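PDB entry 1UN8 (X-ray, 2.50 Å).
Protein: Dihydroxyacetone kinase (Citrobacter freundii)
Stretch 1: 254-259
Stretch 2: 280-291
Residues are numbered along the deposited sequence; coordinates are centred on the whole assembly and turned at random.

Stretch 1 254-259: LAVMIN
Stretch 2 (280-291) PLHSRIDWLIGP

On the face carrying Leu254, Val256, Ile285 and Leu288, Val256 (chi1 t) sets its CG2 3.2 Å from CD1 of Ile285, closer than methyl groups usually pack; Ile285 has chi1 m, with chi2 at -106°, between wells. Leu254 (m, t) adds CD1 at 3.4 Å from CD1 of Leu281 (t, p), which reaches in from ahead of the strand. Leu288 (m, t) places CD2 4.3 Å from Val256 CB and 3.7 Å from CD1 of Ile258 (chi1 m, chi2 128°). On the other face, Ala255 CB lies 4.2 Å from Trp287 CB and 4.0 Å from CD1 of Ile289 (m, p), and CB of Met257 (t, t, p) sits 3.8 Å from Ile289 CB; the ends of Trp287 (chi1 m, chi2 96°) and Met257 lead away.

The strand running from Leu254 through Asn259 and onward, and the strand that begins at Ile285, are parallel, axes 4.6 Å apart at closest approach and directions 19° apart; the two stretches together bury 665 Å². Apart from Asp286 (phi/psi -116/-14) and Gly290, the strand residues have ordinary beta angles. Asp286 forms a bulge: Leu254 pairs with Ile285, but Ala255 with Trp287, Val256 with Leu288 and Met257 with Ile289. As parallel strands do, Val256 bonds to the residues flanking its partner: its N to Trp287 O (3.0 Å), its O from Ile289 N (2.8 Å). Ile258 N donates to Ile289 O (2.8 Å), Asp286 N to Leu254 O (2.9 Å), and Leu254 N to Arg284 O (2.7 Å), bent at 137°.

Gly290, at 104/-164, calls for glycine because a CB would jam against Ile289 O; it would also stand 2.3 Å from Ile258 O. A cis peptide leads to Pro291, whose CA approaches Ile258 O at 3.2 Å as the chain turns a corner. At the opposite end, a 3-10 segment ending at Arg284 leads into the strand. Arg284 (m, t, p, chi4 -173°) lays one guanidinium face against Leu254 CD1, while its nitrogens hydrogen-bond outside both stretches.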

# COMPACT_ATOMS: atom_id res chain seq x y z
N LEU A 254 -16.75 6.88 19.15
CA LEU A 254 -15.38 6.69 18.69
C LEU A 254 -15.15 6.84 17.19
O LEU A 254 -15.99 6.54 16.36
CB LEU A 254 -14.89 5.27 19.05
CG LEU A 254 -14.96 4.80 20.51
CD1 LEU A 254 -14.92 3.29 20.58
CD2 LEU A 254 -13.83 5.40 21.32
N ALA A 255 -13.96 7.31 16.89
CA ALA A 255 -13.50 7.42 15.52
C ALA A 255 -12.38 6.35 15.47
O ALA A 255 -11.54 6.33 16.36
CB ALA A 255 -12.94 8.80 15.20
N VAL A 256 -12.35 5.49 14.46
CA VAL A 256 -11.32 4.47 14.38
C VAL A 256 -10.53 4.56 13.09
O VAL A 256 -11.11 4.63 11.99
CB VAL A 256 -11.93 3.04 14.51
CG1 VAL A 256 -10.89 1.98 14.19
CG2 VAL A 256 -12.49 2.85 15.91
N MET A 257 -9.21 4.56 13.22
CA MET A 257 -8.35 4.63 12.06
C MET A 257 -7.69 3.28 11.76
O MET A 257 -6.98 2.71 12.60
CB MET A 257 -7.27 5.69 12.27
CG MET A 257 -6.15 5.64 11.26
SD MET A 257 -5.01 7.04 11.40
CE MET A 257 -4.51 6.91 13.11
N ILE A 258 -7.96 2.75 10.57
CA ILE A 258 -7.39 1.48 10.11
C ILE A 258 -6.19 1.83 9.22
O ILE A 258 -6.35 2.26 8.08
CB ILE A 258 -8.41 0.66 9.29
CG1 ILE A 258 -9.70 0.51 10.09
CG2 ILE A 258 -7.84 -0.70 8.96
CD1 ILE A 258 -10.95 0.92 9.34
N ASN A 259 -5.01 1.65 9.78
CA ASN A 259 -3.75 1.97 9.13
C ASN A 259 -2.98 0.76 8.60
O ASN A 259 -2.79 -0.24 9.30
CB ASN A 259 -2.87 2.74 10.13
CG ASN A 259 -1.49 3.07 9.57
OD1 ASN A 259 -1.36 3.79 8.57
ND2 ASN A 259 -0.44 2.56 10.22
N PRO A 280 -17.09 -6.14 18.68
CA PRO A 280 -17.86 -5.54 19.77
C PRO A 280 -17.66 -4.03 19.82
O PRO A 280 -18.38 -3.33 20.53
CB PRO A 280 -17.31 -6.24 21.01
CG PRO A 280 -16.88 -7.56 20.48
CD PRO A 280 -16.22 -7.21 19.18
N LEU A 281 -16.69 -3.54 19.06
CA LEU A 281 -16.36 -2.12 19.03
C LEU A 281 -17.31 -1.36 18.10
O LEU A 281 -17.45 -0.14 18.17
CB LEU A 281 -14.93 -1.95 18.55
CG LEU A 281 -14.30 -0.57 18.55
CD1 LEU A 281 -14.34 0.01 19.94
CD2 LEU A 281 -12.87 -0.69 18.07
N HIS A 282 -17.97 -2.14 17.26
CA HIS A 282 -18.91 -1.67 16.25
C HIS A 282 -19.96 -0.62 16.63
O HIS A 282 -20.05 0.43 15.99
CB HIS A 282 -19.58 -2.91 15.64
CG HIS A 282 -20.97 -2.69 15.13
ND1 HIS A 282 -21.26 -1.85 14.08
CD2 HIS A 282 -22.15 -3.23 15.52
CE1 HIS A 282 -22.56 -1.88 13.83
NE2 HIS A 282 -23.12 -2.71 14.70
N SER A 283 -20.74 -0.90 17.67
CA SER A 283 -21.81 0.00 18.11
C SER A 283 -21.40 1.38 18.61
O SER A 283 -22.25 2.20 18.91
CB SER A 283 -22.65 -0.67 19.19
OG SER A 283 -21.87 -0.95 20.35
N ARG A 284 -20.10 1.65 18.69
CA ARG A 284 -19.65 2.95 19.19
C ARG A 284 -18.89 3.74 18.14
O ARG A 284 -18.42 4.83 18.42
CB ARG A 284 -18.76 2.75 20.41
CG ARG A 284 -19.43 1.98 21.53
CD ARG A 284 -18.47 1.68 22.67
NE ARG A 284 -17.84 2.89 23.18
CZ ARG A 284 -16.86 2.89 24.08
NH1 ARG A 284 -16.42 1.74 24.57
NH2 ARG A 284 -16.32 4.03 24.47
N ILE A 285 -18.77 3.18 16.94
CA ILE A 285 -18.06 3.83 15.85
C ILE A 285 -18.92 4.79 15.06
O ILE A 285 -19.98 4.41 14.56
CB ILE A 285 -17.51 2.81 14.84
CG1 ILE A 285 -16.84 1.64 15.56
CG2 ILE A 285 -16.53 3.50 13.90
CD1 ILE A 285 -15.38 1.63 15.52
N ASP A 286 -18.47 6.03 14.90
CA ASP A 286 -19.22 7.01 14.12
C ASP A 286 -18.41 7.41 12.91
O ASP A 286 -18.93 8.03 11.98
CB ASP A 286 -19.56 8.27 14.94
CG ASP A 286 -20.59 8.01 16.03
OD1 ASP A 286 -21.49 7.17 15.79
OD2 ASP A 286 -20.51 8.65 17.10
N TRP A 287 -17.13 7.07 12.93
CA TRP A 287 -16.26 7.38 11.81
C TRP A 287 -15.12 6.39 11.60
O TRP A 287 -14.59 5.84 12.56
CB TRP A 287 -15.66 8.79 11.96
CG TRP A 287 -16.65 9.89 12.17
CD1 TRP A 287 -17.05 10.42 13.36
CD2 TRP A 287 -17.38 10.59 11.15
NE1 TRP A 287 -17.98 11.41 13.16
CE2 TRP A 287 -18.21 11.53 11.81
CE3 TRP A 287 -17.43 10.51 9.76
CZ2 TRP A 287 -19.07 12.39 11.12
CZ3 TRP A 287 -18.28 11.36 9.07
CH2 TRP A 287 -19.09 12.29 9.75
N LEU A 288 -14.78 6.15 10.34
CA LEU A 288 -13.66 5.30 9.97
C LEU A 288 -12.66 6.18 9.24
O LEU A 288 -13.03 7.02 8.42
CB LEU A 288 -14.08 4.17 9.04
CG LEU A 288 -14.80 2.96 9.62
CD1 LEU A 288 -14.98 1.94 8.52
CD2 LEU A 288 -14.00 2.37 10.76
N ILE A 289 -11.38 6.01 9.56
CA ILE A 289 -10.33 6.74 8.89
C ILE A 289 -9.49 5.61 8.27
O ILE A 289 -8.80 4.88 8.99
CB ILE A 289 -9.46 7.58 9.86
CG1 ILE A 289 -10.30 8.60 10.63
CG2 ILE A 289 -8.42 8.35 9.07
CD1 ILE A 289 -11.18 7.98 11.70
N GLY A 290 -9.59 5.46 6.96
CA GLY A 290 -8.88 4.41 6.27
C GLY A 290 -9.89 3.33 5.93
O GLY A 290 -11.08 3.60 6.03
N PRO A 291 -9.48 2.10 5.58
CA PRO A 291 -8.10 1.61 5.49
C PRO A 291 -7.24 2.39 4.52
O PRO A 291 -7.66 2.69 3.41
CB PRO A 291 -8.27 0.15 5.08
CG PRO A 291 -9.54 0.15 4.32
CD PRO A 291 -10.42 1.04 5.15